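Local coordinates for protein carbonic anhydrase (Porphyridium purpureum, PDB 1DDZ) that probably catalyses the reversible, zinc-dependent interconversion of carbon dioxide and hydrogencarbonate, carrying two zinc sites of the beta-class type in one chain, at residues A22-Q27 against I434-L439; N183-V188 against S269-L274; H443-T448 against L461-V466. All coordinates share one frame; numbering follows the deposited sequence.

Contact 1 of 3, residues A22-Q27 against I434-L439; sequences AKLVAQ and IEINVL
L24 reaches across to the flank of E435, and the two side chains run obliquely past each other instead of meeting end to end. With CG anti to the backbone N (chi1 162°), L24 sends its two methyls forward to divide the work. L24 CD1 lies against the acidic side chain, 3.9 Å from E435 OE1 and 4.0 Å from E435 CB. L24 CD2 turns to the helix itself, sitting 4.0 Å from the backbone O of E435. The same methyl rests 4.1 Å from I436 CG1 and 4.4 Å from L439 CG. This is helix-on-helix packing in the alpha-beta-alpha architecture of a beta-carbonic anhydrase: the N-terminal helix 12-25 lies against the long helix 426-447, some 400 residues later in the chain. Although a methyl abuts it, the buried carboxylate of E435 is well supplied with polar partners. OE1 pairs with R432 in a salt bridge, while OE2 is hydrogen-bonded to G30 N and Y385 OH, and Y385 directly follows the zinc ligand H384. R432 also bonds Q27 O through NH2, tying the end of the segment 22-27 to the same helix. M478 of strand 476-481 touches both L24 and E435.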
ATOM      1  N   ALA A  22      20.256  16.765 -18.091  1.00 17.17           N
ATOM      2  CA  ALA A  22      21.144  17.805 -18.622  1.00 18.84           C
ATOM      3  C   ALA A  22      20.320  18.842 -19.388  1.00 19.37           C
ATOM      4  O   ALA A  22      20.470  20.052 -19.217  1.00 19.99           O
ATOM      5  CB  ALA A  22      22.175  17.185 -19.536  1.00 17.71           C
ATOM      6  N   LYS A  23      19.387  18.357 -20.191  1.00 21.31           N
ATOM      7  CA  LYS A  23      18.531  19.247 -20.960  1.00 22.12           C
ATOM      8  C   LYS A  23      17.697  20.141 -20.034  1.00 21.50           C
ATOM      9  O   LYS A  23      17.546  21.337 -20.280  1.00 22.53           O
ATOM     10  CB  LYS A  23      17.647  18.428 -21.913  1.00 25.00           C
ATOM     11  CG  LYS A  23      16.611  19.239 -22.664  1.00 31.97           C
ATOM     12  CD  LYS A  23      15.815  18.383 -23.649  1.00 43.78           C
ATOM     13  CE  LYS A  23      14.474  19.042 -23.987  1.00 48.43           C
ATOM     14  NZ  LYS A  23      13.596  19.116 -22.772  1.00 55.02           N
ATOM     15  N   LEU A  24      17.209  19.583 -18.935  1.00 20.54           N
ATOM     16  CA  LEU A  24      16.393  20.362 -17.997  1.00 20.44           C
ATOM     17  C   LEU A  24      17.220  21.415 -17.256  1.00 20.18           C
ATOM     18  O   LEU A  24      16.866  22.586 -17.198  1.00 16.28           O
ATOM     19  CB  LEU A  24      15.709  19.422 -16.992  1.00 21.27           C
ATOM     20  CG  LEU A  24      15.156  19.993 -15.682  1.00 22.97           C
ATOM     21  CD1 LEU A  24      14.149  21.118 -15.962  1.00 25.58           C
ATOM     22  CD2 LEU A  24      14.504  18.866 -14.893  1.00 26.81           C
ATOM     23  N   VAL A  25      18.329  20.953 -16.691  1.00 19.77           N
ATOM     24  CA  VAL A  25      19.258  21.754 -15.915  1.00 20.09           C
ATOM     25  C   VAL A  25      19.903  22.925 -16.685  1.00 20.97           C
ATOM     26  O   VAL A  25      20.372  23.888 -16.085  1.00 20.33           O
ATOM     27  CB  VAL A  25      20.284  20.802 -15.289  1.00 17.30           C
ATOM     28  CG1 VAL A  25      21.551  21.496 -14.960  1.00 27.48           C
ATOM     29  CG2 VAL A  25      19.678  20.177 -14.057  1.00 18.87           C
ATOM     30  N   ALA A  26      19.866  22.861 -18.012  1.00 20.03           N
ATOM     31  CA  ALA A  26      20.413  23.925 -18.839  1.00 22.98           C
ATOM     32  C   ALA A  26      19.441  25.117 -18.959  1.00 25.98           C
ATOM     33  O   ALA A  26      19.803  26.150 -19.512  1.00 27.05           O
ATOM     34  CB  ALA A  26      20.753  23.386 -20.218  1.00 20.33           C
ATOM     35  N   GLN A  27      18.199  24.942 -18.505  1.00 24.72           N
ATOM     36  CA  GLN A  27      17.179  25.990 -18.545  1.00 23.99           C
ATOM     37  C   GLN A  27      16.954  26.401 -17.097  1.00 23.58           C
ATOM     38  O   GLN A  27      16.980  25.568 -16.195  1.00 24.59           O
ATOM     39  CB  GLN A  27      15.880  25.449 -19.161  1.00 26.78           C
ATOM     40  CG  GLN A  27      16.064  24.901 -20.570  1.00 27.53           C
ATOM     41  CD  GLN A  27      14.792  24.300 -21.150  1.00 29.49           C
ATOM     42  OE1 GLN A  27      14.020  24.979 -21.847  1.00 30.13           O
ATOM     43  NE2 GLN A  27      14.562  23.029 -20.861  1.00 24.80           N
ATOM     44  N   ILE A 434      10.520  20.774  -8.045  1.00 11.00           N
ATOM     45  CA  ILE A 434       9.258  20.356  -8.645  1.00 11.57           C
ATOM     46  C   ILE A 434       9.514  19.800 -10.044  1.00 11.39           C
ATOM     47  O   ILE A 434       8.910  18.818 -10.457  1.00 14.10           O
ATOM     48  CB  ILE A 434       8.273  21.582  -8.684  1.00  7.26           C
ATOM     49  CG1 ILE A 434       7.755  21.876  -7.282  1.00  7.00           C
ATOM     50  CG2 ILE A 434       7.136  21.378  -9.657  1.00  7.00           C
ATOM     51  CD1 ILE A 434       6.788  23.011  -7.272  1.00  7.00           C
ATOM     52  N   GLU A 435      10.447  20.415 -10.765  1.00 11.28           N
ATOM     53  CA  GLU A 435      10.785  19.993 -12.118  1.00  9.60           C
ATOM     54  C   GLU A 435      11.510  18.655 -12.117  1.00  8.52           C
ATOM     55  O   GLU A 435      11.237  17.774 -12.942  1.00  9.66           O
ATOM     56  CB  GLU A 435      11.677  21.045 -12.788  1.00 11.44           C
ATOM     57  CG  GLU A 435      10.979  22.344 -13.098  1.00  9.44           C
ATOM     58  CD  GLU A 435      11.944  23.464 -13.509  1.00  7.79           C
ATOM     59  OE1 GLU A 435      13.095  23.449 -13.057  1.00  9.81           O
ATOM     60  OE2 GLU A 435      11.545  24.346 -14.295  1.00  9.05           O
ATOM     61  N   ILE A 436      12.501  18.549 -11.252  1.00  7.00           N
ATOM     62  CA  ILE A 436      13.283  17.333 -11.129  1.00  9.98           C
ATOM     63  C   ILE A 436      12.393  16.190 -10.592  1.00 12.22           C
ATOM     64  O   ILE A 436      12.586  15.017 -10.951  1.00 12.55           O
ATOM     65  CB  ILE A 436      14.484  17.586 -10.230  1.00  8.70           C
ATOM     66  CG1 ILE A 436      15.385  18.643 -10.885  1.00 12.50           C
ATOM     67  CG2 ILE A 436      15.244  16.308  -9.976  1.00 10.86           C
ATOM     68  CD1 ILE A 436      16.567  19.070  -9.981  1.00 10.66           C
ATOM     69  N   ASN A 437      11.401  16.534  -9.768  1.00 11.05           N
ATOM     70  CA  ASN A 437      10.473  15.531  -9.243  1.00 12.72           C
ATOM     71  C   ASN A 437       9.687  14.910 -10.403  1.00 12.64           C
ATOM     72  O   ASN A 437       9.582  13.696 -10.501  1.00 18.07           O
ATOM     73  CB  ASN A 437       9.538  16.134  -8.203  1.00 12.63           C
ATOM     74  CG  ASN A 437       8.544  15.121  -7.650  1.00 13.95           C
ATOM     75  OD1 ASN A 437       7.348  15.269  -7.840  1.00 13.07           O
ATOM     76  ND2 ASN A 437       9.041  14.091  -6.981  1.00 10.60           N
ATOM     77  N   VAL A 438       9.234  15.739 -11.337  1.00 17.59           N
ATOM     78  CA  VAL A 438       8.507  15.268 -12.530  1.00 13.19           C
ATOM     79  C   VAL A 438       9.408  14.334 -13.354  1.00 14.97           C
ATOM     80  O   VAL A 438       8.968  13.277 -13.822  1.00 13.47           O
ATOM     81  CB  VAL A 438       8.065  16.471 -13.442  1.00  9.05           C
ATOM     82  CG1 VAL A 438       7.521  15.988 -14.759  1.00  7.00           C
ATOM     83  CG2 VAL A 438       7.019  17.290 -12.757  1.00 12.68           C
ATOM     84  N   LEU A 439      10.669  14.734 -13.534  1.00 17.53           N
ATOM     85  CA  LEU A 439      11.656  13.959 -14.296  1.00 14.24           C
ATOM     86  C   LEU A 439      11.886  12.584 -13.625  1.00 10.32           C
ATOM     87  O   LEU A 439      11.848  11.533 -14.262  1.00  7.00           O
ATOM     88  CB  LEU A 439      12.952  14.774 -14.353  1.00 16.85           C
ATOM     89  CG  LEU A 439      13.997  14.543 -15.438  1.00 18.59           C
ATOM     90  CD1 LEU A 439      14.939  13.467 -15.025  1.00 25.69           C
ATOM     91  CD2 LEU A 439      13.327  14.228 -16.746  1.00 15.52           C
TER

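Contact 2 of 3, residues N183-V188 against S269-L274; sequences NVLEQV and STMEKL
L185, M271 and L274 carry this helix-helix contact of the beta-carbonic anhydrase fold, where helix 266-279 packs alongside helix 172-193, both touching strand 222-227 at one edge of the sheet that also holds strands 69-74 and 124-130. L185 gives up the most surface. Its CB points at the partner helix, and its two methyls go to different places: L185 CD2 is 3.9 Å from L274 CB, whereas L185 CD1 lies against the backbone at the end of the segment, 3.9 Å from the carbonyl C of L274. The leucine side chains of L185 and L274 cross at a slant.

M271 does not start out aimed at L185. Its chain folds back at both chi2 and chi3, and this curl brings the terminal methyl in, with the two side chains sliding past each other in opposite directions. M271 CE stands 3.3 Å from L185 CD2, tighter than carbon atoms normally pack, so the exact methyl positions are doubtful; chi1 of L185, at -116°, is far from a staggered value as well.

V188 turns to the same side but has V227 and V127 of the sheet as neighbours. T270 also touches V227, so both helices reach strand 222-227. Elsewhere on helix 172-193, E186 OE1 makes a salt bridge to R160 of the second subunit. Within that helix, Q187 NE2 donates to N183 OD1 at 3.0 Å, a bent bond whose donor lies above the carbonyl plane, 48° out of it.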
ATOM      1  N   ASN A 183     -20.615   0.507  -3.526  1.00  7.28           N
ATOM      2  CA  ASN A 183     -19.174   0.760  -3.477  1.00  8.91           C
ATOM      3  C   ASN A 183     -18.941   2.163  -2.865  1.00  7.00           C
ATOM      4  O   ASN A 183     -18.209   2.312  -1.894  1.00 12.10           O
ATOM      5  CB  ASN A 183     -18.545   0.660  -4.876  1.00  7.81           C
ATOM      6  CG  ASN A 183     -17.013   0.819  -4.850  1.00  9.09           C
ATOM      7  OD1 ASN A 183     -16.332   0.173  -4.059  1.00 13.63           O
ATOM      8  ND2 ASN A 183     -16.487   1.699  -5.689  1.00  7.00           N
ATOM      9  N   VAL A 184     -19.628   3.175  -3.378  1.00  7.00           N
ATOM     10  CA  VAL A 184     -19.486   4.529  -2.843  1.00  8.43           C
ATOM     11  C   VAL A 184     -19.781   4.529  -1.343  1.00 10.21           C
ATOM     12  O   VAL A 184     -18.982   5.049  -0.561  1.00  9.16           O
ATOM     13  CB  VAL A 184     -20.435   5.544  -3.550  1.00  8.02           C
ATOM     14  CG1 VAL A 184     -20.381   6.889  -2.856  1.00  9.31           C
ATOM     15  CG2 VAL A 184     -20.057   5.716  -4.981  1.00  7.00           C
ATOM     16  N   LEU A 185     -20.881   3.891  -0.932  1.00 11.85           N
ATOM     17  CA  LEU A 185     -21.259   3.848   0.493  1.00 11.11           C
ATOM     18  C   LEU A 185     -20.198   3.193   1.353  1.00 11.12           C
ATOM     19  O   LEU A 185     -19.934   3.617   2.478  1.00 11.31           O
ATOM     20  CB  LEU A 185     -22.578   3.101   0.709  1.00 15.27           C
ATOM     21  CG  LEU A 185     -23.780   3.870   1.261  1.00 17.28           C
ATOM     22  CD1 LEU A 185     -24.830   2.874   1.725  1.00 16.27           C
ATOM     23  CD2 LEU A 185     -23.368   4.767   2.411  1.00 18.18           C
ATOM     24  N   GLU A 186     -19.613   2.129   0.838  1.00  7.50           N
ATOM     25  CA  GLU A 186     -18.551   1.439   1.563  1.00 11.84           C
ATOM     26  C   GLU A 186     -17.293   2.345   1.683  1.00 11.03           C
ATOM     27  O   GLU A 186     -16.657   2.419   2.725  1.00 13.81           O
ATOM     28  CB  GLU A 186     -18.238   0.128   0.832  1.00 12.72           C
ATOM     29  CG  GLU A 186     -18.011  -1.066   1.753  1.00 28.86           C
ATOM     30  CD  GLU A 186     -19.148  -1.289   2.772  1.00 34.80           C
ATOM     31  OE1 GLU A 186     -18.877  -1.029   3.966  1.00 34.78           O
ATOM     32  OE2 GLU A 186     -20.275  -1.730   2.389  1.00 35.94           O
ATOM     33  N   GLN A 187     -16.956   3.071   0.624  1.00 11.24           N
ATOM     34  CA  GLN A 187     -15.806   3.969   0.677  1.00 11.13           C
ATOM     35  C   GLN A 187     -16.078   5.109   1.687  1.00  7.98           C
ATOM     36  O   GLN A 187     -15.205   5.463   2.469  1.00 13.52           O
ATOM     37  CB  GLN A 187     -15.447   4.501  -0.725  1.00  9.60           C
ATOM     38  CG  GLN A 187     -15.203   3.415  -1.804  1.00  7.00           C
ATOM     39  CD  GLN A 187     -14.457   2.187  -1.291  1.00  7.00           C
ATOM     40  OE1 GLN A 187     -13.415   2.299  -0.664  1.00  7.00           O
ATOM     41  NE2 GLN A 187     -15.019   1.007  -1.523  1.00 13.45           N
ATOM     42  N   VAL A 188     -17.297   5.635   1.719  1.00  8.27           N
ATOM     43  CA  VAL A 188     -17.653   6.675   2.683  1.00  7.00           C
ATOM     44  C   VAL A 188     -17.415   6.123   4.079  1.00 10.83           C
ATOM     45  O   VAL A 188     -16.847   6.793   4.945  1.00  9.75           O
ATOM     46  CB  VAL A 188     -19.118   7.100   2.528  1.00  7.68           C
ATOM     47  CG1 VAL A 188     -19.585   7.912   3.748  1.00  7.00           C
ATOM     48  CG2 VAL A 188     -19.257   7.935   1.276  1.00  7.00           C
ATOM     49  N   SER A 269     -23.790   2.021  13.205  1.00 15.01           N
ATOM     50  CA  SER A 269     -25.200   2.353  13.164  1.00 16.45           C
ATOM     51  C   SER A 269     -25.520   3.360  12.072  1.00 17.02           C
ATOM     52  O   SER A 269     -26.472   3.171  11.304  1.00 13.17           O
ATOM     53  CB  SER A 269     -25.623   2.866  14.523  1.00 18.28           C
ATOM     54  OG  SER A 269     -25.423   1.817  15.437  1.00 21.57           O
ATOM     55  N   THR A 270     -24.705   4.407  11.976  1.00 17.00           N
ATOM     56  CA  THR A 270     -24.875   5.439  10.958  1.00 14.60           C
ATOM     57  C   THR A 270     -24.890   4.840   9.552  1.00 10.69           C
ATOM     58  O   THR A 270     -25.764   5.164   8.721  1.00 13.74           O
ATOM     59  CB  THR A 270     -23.732   6.471  11.048  1.00 17.33           C
ATOM     60  OG1 THR A 270     -23.822   7.173  12.289  1.00 20.36           O
ATOM     61  CG2 THR A 270     -23.838   7.475   9.927  1.00 20.34           C
ATOM     62  N   MET A 271     -23.940   3.947   9.290  1.00  9.82           N
ATOM     63  CA  MET A 271     -23.852   3.305   7.975  1.00 11.14           C
ATOM     64  C   MET A 271     -25.022   2.383   7.687  1.00 12.31           C
ATOM     65  O   MET A 271     -25.514   2.343   6.566  1.00 14.00           O
ATOM     66  CB  MET A 271     -22.535   2.550   7.809  1.00 16.76           C
ATOM     67  CG  MET A 271     -21.288   3.460   7.829  1.00 17.27           C
ATOM     68  SD  MET A 271     -21.378   4.866   6.704  1.00  9.64           S
ATOM     69  CE  MET A 271     -21.664   4.029   5.125  1.00 11.10           C
ATOM     70  N   GLU A 272     -25.501   1.697   8.720  1.00 14.22           N
ATOM     71  CA  GLU A 272     -26.650   0.789   8.634  1.00 15.17           C
ATOM     72  C   GLU A 272     -27.840   1.612   8.151  1.00 11.60           C
ATOM     73  O   GLU A 272     -28.526   1.246   7.203  1.00 13.88           O
ATOM     74  CB  GLU A 272     -26.896   0.233  10.035  1.00 23.47           C
ATOM     75  CG  GLU A 272     -27.964  -0.824  10.189  1.00 36.70           C
ATOM     76  CD  GLU A 272     -27.968  -1.417  11.597  1.00 43.15           C
ATOM     77  OE1 GLU A 272     -27.472  -2.557  11.750  1.00 48.46           O
ATOM     78  OE2 GLU A 272     -28.434  -0.740  12.548  1.00 46.95           O
ATOM     79  N   LYS A 273     -28.021   2.785   8.747  1.00 15.80           N
ATOM     80  CA  LYS A 273     -29.097   3.698   8.344  1.00 18.19           C
ATOM     81  C   LYS A 273     -28.967   4.153   6.890  1.00 15.03           C
ATOM     82  O   LYS A 273     -29.948   4.130   6.162  1.00 17.12           O
ATOM     83  CB  LYS A 273     -29.114   4.942   9.222  1.00 25.00           C
ATOM     84  CG  LYS A 273     -30.358   5.790   9.021  1.00 31.87           C
ATOM     85  CD  LYS A 273     -30.266   7.103   9.779  1.00 40.10           C
ATOM     86  CE  LYS A 273     -31.657   7.607  10.173  1.00 47.01           C
ATOM     87  NZ  LYS A 273     -32.686   7.571   9.076  1.00 48.15           N
ATOM     88  N   LEU A 274     -27.767   4.582   6.485  1.00 12.44           N
ATOM     89  CA  LEU A 274     -27.523   5.046   5.109  1.00 10.19           C
ATOM     90  C   LEU A 274     -27.726   3.927   4.113  1.00  7.08           C
ATOM     91  O   LEU A 274     -28.351   4.087   3.072  1.00  8.73           O
ATOM     92  CB  LEU A 274     -26.110   5.619   4.986  1.00 10.21           C
ATOM     93  CG  LEU A 274     -25.841   6.865   5.820  1.00  8.37           C
ATOM     94  CD1 LEU A 274     -24.438   7.365   5.508  1.00 12.26           C
ATOM     95  CD2 LEU A 274     -26.864   7.920   5.473  1.00  7.00           C
TER

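Contact 3 of 3, residues H443-T448 against L461-V466; sequences HNVCAT and LEVQGV
No flat group takes part where V445 and C446 meet V463; the nearby imidazole of H443 starts out away from the strand and stacks with the ring of F17, and the H443 side chain also packs against R414 of the second subunit. The contact is aliphatic and sulfur. V445 CG2 faces both methyls of V463, 3.7 Å from V463 CG1 and a little farther from V463 CG2, as the two valines slide past each other in opposite directions. V445 is nearly eclipsed about its first torsion (chi1 -8°), a strained pose if modelled correctly. C446 comes in beside it with SG anti to its carbonyl carbon (chi1 -73°), which lays the sulfur 3.8 Å from V463 CB and puts both valine methyls within reach. Just beyond, T448 OG1 donates to V445 O at 2.8 Å and caps V451 N, so one hydroxyl joins the end of helix 426-447 to the start of helix 449-456. These helices lie in the crossover linking the neighbouring parallel strands 378-384 and 462-468. V445 also packs on V379 and V381 of strand 378-384 and on F363 of helix 361-373, while C446 is covered by L13 and F17 of helix 12-25.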
ATOM      1  N   HIS A 443      10.859   8.819 -14.935  1.00 13.98           N
ATOM      2  CA  HIS A 443      11.821   7.737 -14.916  1.00 14.68           C
ATOM      3  C   HIS A 443      11.135   6.509 -14.338  1.00 12.08           C
ATOM      4  O   HIS A 443      11.131   5.466 -14.980  1.00 12.86           O
ATOM      5  CB  HIS A 443      13.046   8.111 -14.081  1.00 12.29           C
ATOM      6  CG  HIS A 443      14.243   7.239 -14.332  1.00 17.16           C
ATOM      7  ND1 HIS A 443      15.532   7.629 -14.028  1.00 19.51           N
ATOM      8  CD2 HIS A 443      14.345   5.988 -14.839  1.00 17.84           C
ATOM      9  CE1 HIS A 443      16.372   6.659 -14.327  1.00 19.61           C
ATOM     10  NE2 HIS A 443      15.679   5.649 -14.820  1.00 19.27           N
ATOM     11  N   ASN A 444      10.502   6.675 -13.177  1.00  9.28           N
ATOM     12  CA  ASN A 444       9.779   5.603 -12.498  1.00 10.40           C
ATOM     13  C   ASN A 444       8.709   4.952 -13.378  1.00  8.40           C
ATOM     14  O   ASN A 444       8.626   3.735 -13.426  1.00 12.72           O
ATOM     15  CB  ASN A 444       9.141   6.103 -11.202  1.00  7.90           C
ATOM     16  CG  ASN A 444      10.151   6.433 -10.139  1.00 11.63           C
ATOM     17  OD1 ASN A 444      11.347   6.255 -10.336  1.00 16.38           O
ATOM     18  ND2 ASN A 444       9.674   6.894  -8.982  1.00 12.66           N
ATOM     19  N   VAL A 445       7.905   5.719 -14.114  1.00 11.11           N
ATOM     20  CA  VAL A 445       6.910   5.042 -14.950  1.00 13.81           C
ATOM     21  C   VAL A 445       7.579   4.287 -16.086  1.00 14.53           C
ATOM     22  O   VAL A 445       7.116   3.228 -16.467  1.00 17.98           O
ATOM     23  CB  VAL A 445       5.679   5.939 -15.423  1.00 11.27           C
ATOM     24  CG1 VAL A 445       5.666   7.278 -14.763  1.00 12.58           C
ATOM     25  CG2 VAL A 445       5.551   6.035 -16.911  1.00  7.60           C
ATOM     26  N   CYS A 446       8.698   4.804 -16.581  1.00 13.95           N
ATOM     27  CA  CYS A 446       9.438   4.157 -17.664  1.00 12.55           C
ATOM     28  C   CYS A 446      10.044   2.838 -17.194  1.00 15.93           C
ATOM     29  O   CYS A 446      10.141   1.867 -17.959  1.00 11.27           O
ATOM     30  CB  CYS A 446      10.558   5.070 -18.166  1.00 11.29           C
ATOM     31  SG  CYS A 446       9.972   6.489 -19.130  1.00 17.59           S
ATOM     32  N   ALA A 447      10.446   2.817 -15.928  1.00 13.88           N
ATOM     33  CA  ALA A 447      11.046   1.651 -15.324  1.00 12.20           C
ATOM     34  C   ALA A 447      10.037   0.590 -14.826  1.00 12.46           C
ATOM     35  O   ALA A 447      10.451  -0.496 -14.457  1.00 15.16           O
ATOM     36  CB  ALA A 447      11.992   2.086 -14.199  1.00  7.32           C
ATOM     37  N   THR A 448       8.738   0.867 -14.860  1.00 11.48           N
ATOM     38  CA  THR A 448       7.768  -0.131 -14.406  1.00 11.11           C
ATOM     39  C   THR A 448       7.703  -1.332 -15.350  1.00 14.36           C
ATOM     40  O   THR A 448       7.820  -1.182 -16.565  1.00 16.56           O
ATOM     41  CB  THR A 448       6.337   0.426 -14.320  1.00  7.00           C
ATOM     42  OG1 THR A 448       5.898   0.810 -15.624  1.00  7.00           O
ATOM     43  CG2 THR A 448       6.254   1.605 -13.368  1.00  9.79           C
ATOM     44  N   LEU A 461       3.949   3.775 -27.037  1.00 19.94           N
ATOM     45  CA  LEU A 461       3.698   4.347 -25.738  1.00 17.30           C
ATOM     46  C   LEU A 461       4.752   5.392 -25.426  1.00 19.13           C
ATOM     47  O   LEU A 461       5.896   5.071 -25.146  1.00 20.61           O
ATOM     48  CB  LEU A 461       3.713   3.258 -24.664  1.00 17.64           C
ATOM     49  CG  LEU A 461       3.473   3.754 -23.236  1.00 14.23           C
ATOM     50  CD1 LEU A 461       2.055   4.291 -23.083  1.00 15.56           C
ATOM     51  CD2 LEU A 461       3.670   2.603 -22.308  1.00 12.95           C
ATOM     52  N   GLU A 462       4.339   6.647 -25.429  1.00 20.92           N
ATOM     53  CA  GLU A 462       5.222   7.766 -25.134  1.00 20.16           C
ATOM     54  C   GLU A 462       5.034   8.253 -23.701  1.00 16.25           C
ATOM     55  O   GLU A 462       3.913   8.423 -23.238  1.00 16.70           O
ATOM     56  CB  GLU A 462       4.909   8.890 -26.116  1.00 24.19           C
ATOM     57  CG  GLU A 462       5.558  10.216 -25.826  1.00 30.32           C
ATOM     58  CD  GLU A 462       5.191  11.269 -26.850  1.00 33.42           C
ATOM     59  OE1 GLU A 462       4.162  11.952 -26.659  1.00 35.20           O
ATOM     60  OE2 GLU A 462       5.928  11.406 -27.854  1.00 37.97           O
ATOM     61  N   VAL A 463       6.121   8.391 -22.964  1.00 18.20           N
ATOM     62  CA  VAL A 463       6.039   8.894 -21.593  1.00 16.19           C
ATOM     63  C   VAL A 463       6.531  10.337 -21.642  1.00 16.22           C
ATOM     64  O   VAL A 463       7.697  10.593 -21.934  1.00 19.87           O
ATOM     65  CB  VAL A 463       6.914   8.082 -20.621  1.00 17.44           C
ATOM     66  CG1 VAL A 463       6.786   8.652 -19.213  1.00 10.28           C
ATOM     67  CG2 VAL A 463       6.513   6.596 -20.648  1.00 13.16           C
ATOM     68  N   GLN A 464       5.630  11.272 -21.381  1.00 15.47           N
ATOM     69  CA  GLN A 464       5.917  12.705 -21.413  1.00 12.26           C
ATOM     70  C   GLN A 464       5.930  13.344 -20.017  1.00 16.12           C
ATOM     71  O   GLN A 464       5.121  13.002 -19.143  1.00 17.55           O
ATOM     72  CB  GLN A 464       4.868  13.382 -22.310  1.00 12.48           C
ATOM     73  CG  GLN A 464       4.821  14.894 -22.280  1.00 17.49           C
ATOM     74  CD  GLN A 464       5.922  15.554 -23.101  1.00 18.22           C
ATOM     75  OE1 GLN A 464       6.849  16.162 -22.553  1.00 15.16           O
ATOM     76  NE2 GLN A 464       5.808  15.464 -24.404  1.00 11.48           N
ATOM     77  N   GLY A 465       6.884  14.241 -19.806  1.00 13.94           N
ATOM     78  CA  GLY A 465       7.026  14.959 -18.546  1.00 14.57           C
ATOM     79  C   GLY A 465       6.638  16.398 -18.859  1.00 16.47           C
ATOM     80  O   GLY A 465       7.059  16.951 -19.888  1.00 17.65           O
ATOM     81  N   VAL A 466       5.900  17.035 -17.960  1.00 14.95           N
ATOM     82  CA  VAL A 466       5.383  18.373 -18.226  1.00 12.36           C
ATOM     83  C   VAL A 466       5.244  19.141 -16.902  1.00 14.37           C
ATOM     84  O   VAL A 466       5.199  18.523 -15.841  1.00 11.07           O
ATOM     85  CB  VAL A 466       3.998  18.178 -18.983  1.00 14.83           C
ATOM     86  CG1 VAL A 466       2.811  18.555 -18.138  1.00 12.54           C
ATOM     87  CG2 VAL A 466       3.994  18.838 -20.338  1.00 13.07           C
TER

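Overall arrangement
Contacts 1 and 3 are neighbours on one side of the chain's centre, with their own centres about 14 Å apart. Both use helix 426-447, and helix 12-25 covers it at each: F17 touches L439 as well as C446. They also meet directly, V438 CG1 lying 3.6 Å from V466 O. Contact 2 sits on the opposite side of the centre, about 45 Å from contact 1 and 38 Å from contact 3, centre to centre; in sequence it is nested within the loop that contact 1 closes. Contact 1 comes nearest to a metal site, with the side chain of E435 about 13 Å from a zinc ion and about 10 Å from the side chains of its ligands H384 and C387.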